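PDB 4P56: putative extracellular solute-binding protein from Bordetella bronchiseptica, which binds mandelate and probably serves as the periplasmic solute-binding component of a TRAP transporter, delivering its ligand to the membrane permease. Local coordinates for residues G166-A180 / L198-P210. Residues are numbered along the deposited sequence; the frame is centred on the assembly and turned at random.
With RMN ((R)-mandelic acid), chain D.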
ATOM      1  N   GLY A 166     -12.775 -17.361  12.166  1.00 24.30           N
ATOM      2  CA  GLY A 166     -14.048 -16.690  12.321  1.00 23.13           C
ATOM      3  C   GLY A 166     -14.005 -15.184  12.533  1.00 29.50           C
ATOM      4  O   GLY A 166     -15.057 -14.547  12.465  1.00 27.18           O
ATOM      5  N   LEU A 167     -12.836 -14.592  12.789  1.00 14.00           N
ATOM      6  CA  LEU A 167     -12.777 -13.141  12.948  1.00 16.02           C
ATOM      7  C   LEU A 167     -13.133 -12.443  11.649  1.00 12.71           C
ATOM      8  O   LEU A 167     -12.598 -12.766  10.575  1.00 17.81           O
ATOM      9  CB  LEU A 167     -11.398 -12.663  13.363  1.00 17.46           C
ATOM     10  CG  LEU A 167     -10.797 -13.242  14.632  1.00 24.28           C
ATOM     11  CD1 LEU A 167      -9.434 -12.593  14.884  1.00 18.76           C
ATOM     12  CD2 LEU A 167     -11.749 -13.017  15.805  1.00 27.94           C
ATOM     13  N   LYS A 168     -14.000 -11.449  11.767  1.00 12.86           N
ATOM     14  CA  LYS A 168     -14.360 -10.607  10.646  1.00 13.71           C
ATOM     15  C   LYS A 168     -13.366  -9.462  10.605  1.00 13.93           C
ATOM     16  O   LYS A 168     -13.342  -8.582  11.489  1.00 12.62           O
ATOM     17  CB  LYS A 168     -15.801 -10.121  10.783  1.00 12.90           C
ATOM     18  CG  LYS A 168     -16.812 -11.231  10.861  1.00 13.87           C
ATOM     19  CD  LYS A 168     -18.244 -10.703  10.915  1.00 18.13           C
ATOM     20  CE  LYS A 168     -19.271 -11.831  11.098  1.00 24.18           C
ATOM     21  NZ  LYS A 168     -19.060 -12.524  12.394  1.00 30.63           N
ATOM     22  N   ILE A 169     -12.508  -9.500   9.597  1.00 10.68           N
ATOM     23  CA  ILE A 169     -11.382  -8.583   9.517  1.00  9.97           C
ATOM     24  C   ILE A 169     -11.481  -7.660   8.317  1.00 16.90           C
ATOM     25  O   ILE A 169     -11.506  -8.113   7.162  1.00 13.69           O
ATOM     26  CB  ILE A 169     -10.055  -9.357   9.378  1.00 12.67           C
ATOM     27  CG1 ILE A 169      -9.831 -10.295  10.576  1.00 12.76           C
ATOM     28  CG2 ILE A 169      -8.897  -8.373   9.301  1.00 10.23           C
ATOM     29  CD1 ILE A 169      -9.738  -9.564  11.934  1.00 14.52           C
ATOM     30  N   ARG A 170     -11.536  -6.362   8.586  1.00 11.23           N
ATOM     31  CA  ARG A 170     -11.496  -5.384   7.514  1.00 13.08           C
ATOM     32  C   ARG A 170     -10.139  -5.462   6.828  1.00 13.43           C
ATOM     33  O   ARG A 170      -9.100  -5.224   7.447  1.00  9.99           O
ATOM     34  CB  ARG A 170     -11.696  -3.979   8.101  1.00 12.32           C
ATOM     35  CG  ARG A 170     -12.133  -2.901   7.116  1.00 11.83           C
ATOM     36  CD  ARG A 170     -11.174  -2.576   5.956  1.00 12.94           C
ATOM     37  NE  ARG A 170      -9.763  -2.543   6.304  1.00 16.66           N
ATOM     38  CZ  ARG A 170      -8.789  -2.064   5.521  1.00 12.88           C
ATOM     39  NH1 ARG A 170      -9.046  -1.483   4.352  1.00  7.15           N
ATOM     40  NH2 ARG A 170      -7.534  -2.142   5.933  1.00 15.13           N
ATOM     41  N   VAL A 171     -10.142  -5.782   5.542  1.00 12.98           N
ATOM     42  CA  VAL A 171      -8.938  -5.742   4.743  1.00  9.79           C
ATOM     43  C   VAL A 171      -9.123  -4.862   3.508  1.00  7.08           C
ATOM     44  O   VAL A 171     -10.238  -4.653   3.052  1.00  7.36           O
ATOM     45  CB  VAL A 171      -8.549  -7.169   4.290  1.00 12.81           C
ATOM     46  CG1 VAL A 171      -8.271  -8.054   5.505  1.00 13.98           C
ATOM     47  CG2 VAL A 171      -9.669  -7.780   3.461  1.00  7.73           C
ATOM     48  N   GLY A 172      -8.033  -4.332   2.958  1.00  8.02           N
ATOM     49  CA  GLY A 172      -8.143  -3.556   1.741  1.00 10.50           C
ATOM     50  C   GLY A 172      -8.633  -4.393   0.565  1.00 11.04           C
ATOM     51  O   GLY A 172      -9.441  -3.958  -0.264  1.00 15.83           O
ATOM     52  N   GLY A 173      -8.154  -5.628   0.519  1.00 12.36           N
ATOM     53  CA  GLY A 173      -8.348  -6.507  -0.612  1.00  9.08           C
ATOM     54  C   GLY A 173      -7.005  -7.161  -0.887  1.00 11.97           C
ATOM     55  O   GLY A 173      -6.135  -7.173  -0.013  1.00 10.23           O
ATOM     56  N   GLY A 174      -6.808  -7.686  -2.096  1.00 14.71           N
ATOM     57  CA  GLY A 174      -5.487  -8.179  -2.476  1.00 12.27           C
ATOM     58  C   GLY A 174      -4.857  -9.142  -1.462  1.00 10.67           C
ATOM     59  O   GLY A 174      -5.529 -10.042  -0.930  1.00 11.81           O
HETATM   60  N   MSE A 175      -3.567  -8.950  -1.207  1.00 10.14           N
HETATM   61  CA  MSE A 175      -2.794  -9.845  -0.359  1.00 10.05           C
HETATM   62  C   MSE A 175      -3.388  -9.903   1.049  1.00 13.69           C
HETATM   63  O   MSE A 175      -3.466 -10.969   1.644  1.00 11.12           O
HETATM   64  CB  MSE A 175      -1.356  -9.363  -0.312  1.00 10.08           C
HETATM   65  CG  MSE A 175      -0.406 -10.202   0.534  1.00 10.18           C
HETATM   66 SE   MSE A 175      -0.298 -12.096  -0.053  1.00 20.26          SE
HETATM   67  CE  MSE A 175       0.364 -11.832  -1.900  1.00 13.66           C
ATOM     68  N   ALA A 176      -3.840  -8.757   1.564  1.00  9.71           N
ATOM     69  CA  ALA A 176      -4.375  -8.719   2.912  1.00  9.17           C
ATOM     70  C   ALA A 176      -5.535  -9.700   2.990  1.00  9.43           C
ATOM     71  O   ALA A 176      -5.670 -10.458   3.946  1.00 11.51           O
ATOM     72  CB  ALA A 176      -4.829  -7.308   3.276  1.00  8.95           C
ATOM     73  N   ALA A 177      -6.375  -9.677   1.961  1.00  9.65           N
ATOM     74  CA  ALA A 177      -7.527 -10.549   1.875  1.00 10.16           C
ATOM     75  C   ALA A 177      -7.094 -12.001   1.706  1.00 10.66           C
ATOM     76  O   ALA A 177      -7.672 -12.906   2.330  1.00 11.15           O
ATOM     77  CB  ALA A 177      -8.416 -10.106   0.723  1.00 10.50           C
ATOM     78  N   ASP A 178      -6.075 -12.227   0.872  1.00 10.70           N
ATOM     79  CA  ASP A 178      -5.574 -13.598   0.624  1.00 11.60           C
ATOM     80  C   ASP A 178      -5.089 -14.161   1.958  1.00 11.28           C
ATOM     81  O   ASP A 178      -5.385 -15.308   2.304  1.00 11.97           O
ATOM     82  CB  ASP A 178      -4.393 -13.619  -0.360  1.00 11.35           C
ATOM     83  CG  ASP A 178      -4.795 -13.308  -1.804  1.00 11.72           C
ATOM     84  OD1 ASP A 178      -5.980 -13.517  -2.176  1.00 15.73           O
ATOM     85  OD2 ASP A 178      -3.910 -12.845  -2.569  1.00 11.70           O
ATOM     86  N   VAL A 179      -4.318 -13.361   2.689  1.00 10.71           N
ATOM     87  CA  VAL A 179      -3.820 -13.793   3.990  1.00 11.78           C
ATOM     88  C   VAL A 179      -4.966 -14.044   4.984  1.00 11.14           C
ATOM     89  O   VAL A 179      -5.006 -15.090   5.630  1.00 11.98           O
ATOM     90  CB  VAL A 179      -2.782 -12.816   4.614  1.00 12.24           C
ATOM     91  CG1 VAL A 179      -2.419 -13.242   6.053  1.00 14.19           C
ATOM     92  CG2 VAL A 179      -1.518 -12.720   3.759  1.00 14.29           C
ATOM     93  N   ALA A 180      -5.887 -13.099   5.128  1.00 10.77           N
ATOM     94  CA  ALA A 180      -7.031 -13.304   6.034  1.00 15.42           C
ATOM     95  C   ALA A 180      -7.737 -14.637   5.762  1.00 12.12           C
ATOM     96  O   ALA A 180      -7.983 -15.423   6.674  1.00 13.58           O
ATOM     97  CB  ALA A 180      -8.038 -12.150   5.906  1.00 10.79           C
ATOM     98  N   LEU A 198     -16.862   0.410  10.509  1.00 12.58           N
ATOM     99  CA  LEU A 198     -17.046  -1.030  10.629  1.00 12.57           C
ATOM    100  C   LEU A 198     -16.607  -1.535  12.001  1.00 12.71           C
ATOM    101  O   LEU A 198     -17.162  -2.497  12.527  1.00 13.22           O
ATOM    102  CB  LEU A 198     -16.251  -1.760   9.551  1.00 11.92           C
ATOM    103  CG  LEU A 198     -16.807  -1.669   8.132  1.00 13.93           C
ATOM    104  CD1 LEU A 198     -15.746  -2.126   7.157  1.00 17.51           C
ATOM    105  CD2 LEU A 198     -18.079  -2.497   7.980  1.00 13.25           C
ATOM    106  N   LEU A 199     -15.573  -0.913  12.557  1.00 13.27           N
ATOM    107  CA  LEU A 199     -15.061  -1.330  13.855  1.00 16.57           C
ATOM    108  C   LEU A 199     -15.871  -0.733  14.989  1.00 13.67           C
ATOM    109  O   LEU A 199     -16.201  -1.426  15.963  1.00 14.34           O
ATOM    110  CB  LEU A 199     -13.589  -0.920  14.014  1.00 14.59           C
ATOM    111  CG  LEU A 199     -12.626  -1.804  13.213  1.00 18.30           C
ATOM    112  CD1 LEU A 199     -11.273  -1.144  13.119  1.00 17.84           C
ATOM    113  CD2 LEU A 199     -12.509  -3.196  13.815  1.00 19.38           C
ATOM    114  N   SER A 200     -16.168   0.561  14.884  1.00 13.86           N
ATOM    115  CA  SER A 200     -16.918   1.236  15.950  1.00 14.84           C
ATOM    116  C   SER A 200     -18.291   0.603  16.160  1.00 19.68           C
ATOM    117  O   SER A 200     -18.773   0.545  17.296  1.00 17.21           O
ATOM    118  CB  SER A 200     -17.068   2.724  15.672  1.00 15.74           C
ATOM    119  OG  SER A 200     -17.851   2.965  14.513  1.00 21.87           O
ATOM    120  N   THR A 201     -18.913   0.123  15.076  1.00 16.93           N
ATOM    121  CA  THR A 201     -20.265  -0.444  15.149  1.00 17.78           C
ATOM    122  C   THR A 201     -20.264  -1.924  15.501  1.00 17.29           C
ATOM    123  O   THR A 201     -21.327  -2.506  15.798  1.00 18.15           O
ATOM    124  CB  THR A 201     -21.042  -0.274  13.833  1.00 22.11           C
ATOM    125  OG1 THR A 201     -20.356  -0.957  12.771  1.00 18.20           O
ATOM    126  CG2 THR A 201     -21.197   1.200  13.481  1.00 29.73           C
ATOM    127  N   GLY A 202     -19.078  -2.526  15.499  1.00 17.68           N
ATOM    128  CA  GLY A 202     -18.922  -3.933  15.799  1.00 17.54           C
ATOM    129  C   GLY A 202     -19.230  -4.893  14.660  1.00 15.12           C
ATOM    130  O   GLY A 202     -19.398  -6.077  14.914  1.00 17.27           O
ATOM    131  N   VAL A 203     -19.298  -4.399  13.427  1.00 15.61           N
ATOM    132  CA  VAL A 203     -19.459  -5.260  12.262  1.00 17.87           C
ATOM    133  C   VAL A 203     -18.195  -6.074  12.069  1.00 15.27           C
ATOM    134  O   VAL A 203     -18.258  -7.285  11.886  1.00 12.42           O
ATOM    135  CB  VAL A 203     -19.733  -4.460  10.983  1.00 18.80           C
ATOM    136  CG1 VAL A 203     -19.706  -5.378   9.754  1.00 14.05           C
ATOM    137  CG2 VAL A 203     -21.073  -3.707  11.097  1.00 16.46           C
ATOM    138  N   ALA A 204     -17.043  -5.398  12.133  1.00 15.83           N
ATOM    139  CA  ALA A 204     -15.751  -6.055  12.061  1.00 11.07           C
ATOM    140  C   ALA A 204     -15.172  -6.302  13.451  1.00 16.23           C
ATOM    141  O   ALA A 204     -15.393  -5.489  14.353  1.00 15.91           O
ATOM    142  CB  ALA A 204     -14.807  -5.211  11.259  1.00 13.60           C
ATOM    143  N   ASP A 205     -14.462  -7.432  13.605  1.00 12.44           N
ATOM    144  CA  ASP A 205     -13.775  -7.807  14.840  1.00 13.47           C
ATOM    145  C   ASP A 205     -12.375  -7.243  14.881  1.00 12.01           C
ATOM    146  O   ASP A 205     -11.695  -7.298  15.919  1.00 15.46           O
ATOM    147  CB  ASP A 205     -13.619  -9.329  14.913  1.00 13.27           C
ATOM    148  CG  ASP A 205     -14.929 -10.033  15.019  1.00 17.69           C
ATOM    149  OD1 ASP A 205     -15.687  -9.726  15.965  1.00 17.70           O
ATOM    150  OD2 ASP A 205     -15.204 -10.879  14.148  1.00 17.26           O
ATOM    151  N   GLY A 206     -11.911  -6.759  13.734  1.00 14.30           N
ATOM    152  CA  GLY A 206     -10.524  -6.403  13.607  1.00  9.66           C
ATOM    153  C   GLY A 206     -10.203  -5.860  12.234  1.00  8.93           C
ATOM    154  O   GLY A 206     -11.090  -5.655  11.396  1.00 11.05           O
ATOM    155  N   VAL A 207      -8.925  -5.555  12.044  1.00  9.93           N
ATOM    156  CA  VAL A 207      -8.472  -4.878  10.838  1.00  8.41           C
ATOM    157  C   VAL A 207      -7.023  -5.202  10.587  1.00 12.52           C
ATOM    158  O   VAL A 207      -6.237  -5.334  11.529  1.00 11.81           O
ATOM    159  CB  VAL A 207      -8.681  -3.335  10.902  1.00  8.23           C
ATOM    160  CG1 VAL A 207      -7.988  -2.719  12.097  1.00 11.29           C
ATOM    161  CG2 VAL A 207      -8.173  -2.671   9.630  1.00 10.79           C
ATOM    162  N   PHE A 208      -6.692  -5.375   9.318  1.00  9.46           N
ATOM    163  CA  PHE A 208      -5.299  -5.533   8.899  1.00  6.88           C
ATOM    164  C   PHE A 208      -4.897  -4.131   8.437  1.00 12.02           C
ATOM    165  O   PHE A 208      -5.471  -3.596   7.488  1.00  6.70           O
ATOM    166  CB  PHE A 208      -5.147  -6.556   7.736  1.00  7.15           C
ATOM    167  CG  PHE A 208      -5.154  -8.014   8.162  1.00  6.86           C
ATOM    168  CD1 PHE A 208      -5.363  -8.389   9.466  1.00  7.28           C
ATOM    169  CD2 PHE A 208      -4.955  -9.037   7.203  1.00  8.94           C
ATOM    170  CE1 PHE A 208      -5.362  -9.724   9.826  1.00 10.10           C
ATOM    171  CE2 PHE A 208      -4.948 -10.348   7.561  1.00 10.41           C
ATOM    172  CZ  PHE A 208      -5.156 -10.699   8.885  1.00 13.35           C
ATOM    173  N   PHE A 209      -3.961  -3.517   9.156  1.00  8.93           N
ATOM    174  CA  PHE A 209      -3.436  -2.191   8.816  1.00 10.93           C
ATOM    175  C   PHE A 209      -1.958  -2.139   9.210  1.00  9.46           C
ATOM    176  O   PHE A 209      -1.516  -2.930  10.056  1.00  9.20           O
ATOM    177  CB  PHE A 209      -4.141  -1.134   9.659  1.00 10.01           C
ATOM    178  CG  PHE A 209      -5.212  -0.346   8.940  1.00 11.00           C
ATOM    179  CD1 PHE A 209      -5.215  -0.193   7.567  1.00 13.56           C
ATOM    180  CD2 PHE A 209      -6.176   0.302   9.675  1.00 10.64           C
ATOM    181  CE1 PHE A 209      -6.187   0.570   6.942  1.00 11.42           C
ATOM    182  CE2 PHE A 209      -7.165   1.067   9.047  1.00 12.61           C
ATOM    183  CZ  PHE A 209      -7.155   1.196   7.680  1.00 14.59           C
ATOM    184  N   PRO A 210      -1.197  -1.197   8.626  1.00  7.51           N
ATOM    185  CA  PRO A 210       0.122  -0.897   9.176  1.00  7.98           C
ATOM    186  C   PRO A 210      -0.043  -0.061  10.446  1.00 10.33           C
ATOM    187  O   PRO A 210      -1.151   0.374  10.754  1.00 12.47           O
ATOM    188  CB  PRO A 210       0.781  -0.078   8.077  1.00  8.18           C
ATOM    189  CG  PRO A 210      -0.368   0.695   7.489  1.00  7.81           C
ATOM    190  CD  PRO A 210      -1.566  -0.245   7.560  1.00  8.80           C
TER
HETATM  191  C1  RMN D 401      -4.397   1.237   3.035  1.00 12.00           C
HETATM  192  C2  RMN D 401      -4.745   2.451   2.460  1.00 11.00           C
HETATM  193  C3  RMN D 401      -4.463   3.642   3.103  1.00 11.09           C
HETATM  194  C4  RMN D 401      -3.865   3.637   4.351  1.00 16.28           C
HETATM  195  C5  RMN D 401      -3.525   2.422   4.940  1.00 17.20           C
HETATM  196  C6  RMN D 401      -3.790   1.236   4.276  1.00 18.17           C
HETATM  197  C7  RMN D 401      -4.722  -0.057   2.340  1.00 16.67           C
HETATM  198  C10 RMN D 401      -5.877  -0.703   3.046  1.00  7.00           C
HETATM  199  O8  RMN D 401      -3.694  -0.970   2.397  1.00 25.74           O
HETATM  200  O11 RMN D 401      -5.708  -1.508   4.024  1.00 12.19           O
HETATM  201  O12 RMN D 401      -7.057  -0.393   2.698  1.00 11.61           O
HETATM  202  O   HOH W   1     -16.026 -13.586  14.992  1.00 37.63           O
HETATM  203  O   HOH W   2     -17.958 -11.006  14.587  1.00 30.89           O
HETATM  204  O   HOH W   3      -5.705  -4.666   4.670  1.00 10.29           O
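Leu198 of helix 195-200 lays CD1 against Arg170 CG where two neighbouring parallel strands, 168-171 and 206-210, run through the mixed sheet of this TRAP solute-binding fold and reach the mandelate pocket. Past the Schellman turn at Gly202, the carbonyl of Val203 meets the aliphatic chain of Lys168. Asp205 then bonds twice to Lys168, at the start of strand 168-171: its OD2 accepts Lys168 N through the anti lone pair in a nearly straight bond (2.7 Å, 176°), and its own N donates to Lys168 O in the carbonyl plane. A water further links OD2 to Lys168 NZ. Gly206 O takes the N-H of Arg170, while Ile169 CD1 lies against the glycine backbone. Val207 CG2 sits at the guanidinium edge, 3.7 Å from Arg170 NE, a buried nitrogen without a polar partner. Phe208 N returns the pairing to Arg170 O at 3.1 Å. Its ring lies on the Ile169 side of the sheet: Ile169 CG2 makes a CH-pi contact 4.0 Å from the ring centroid, and Ala176 O of helix 174-182 comes to the ring edge, with Val179 CG1 and Ala180 CB against CE2. Phe209 offers Arg170 an off-centre cation-pi contact, with CZ of the guanidinium 4.6 Å from the ring centroid. Bent at chi2 (-62°) and chi3 (-40°), the arginine meets the (R)-mandelate carboxylate with two N-H groups, NH1 to O12 at 2.8 Å and NH2 to O11 at 2.7 Å.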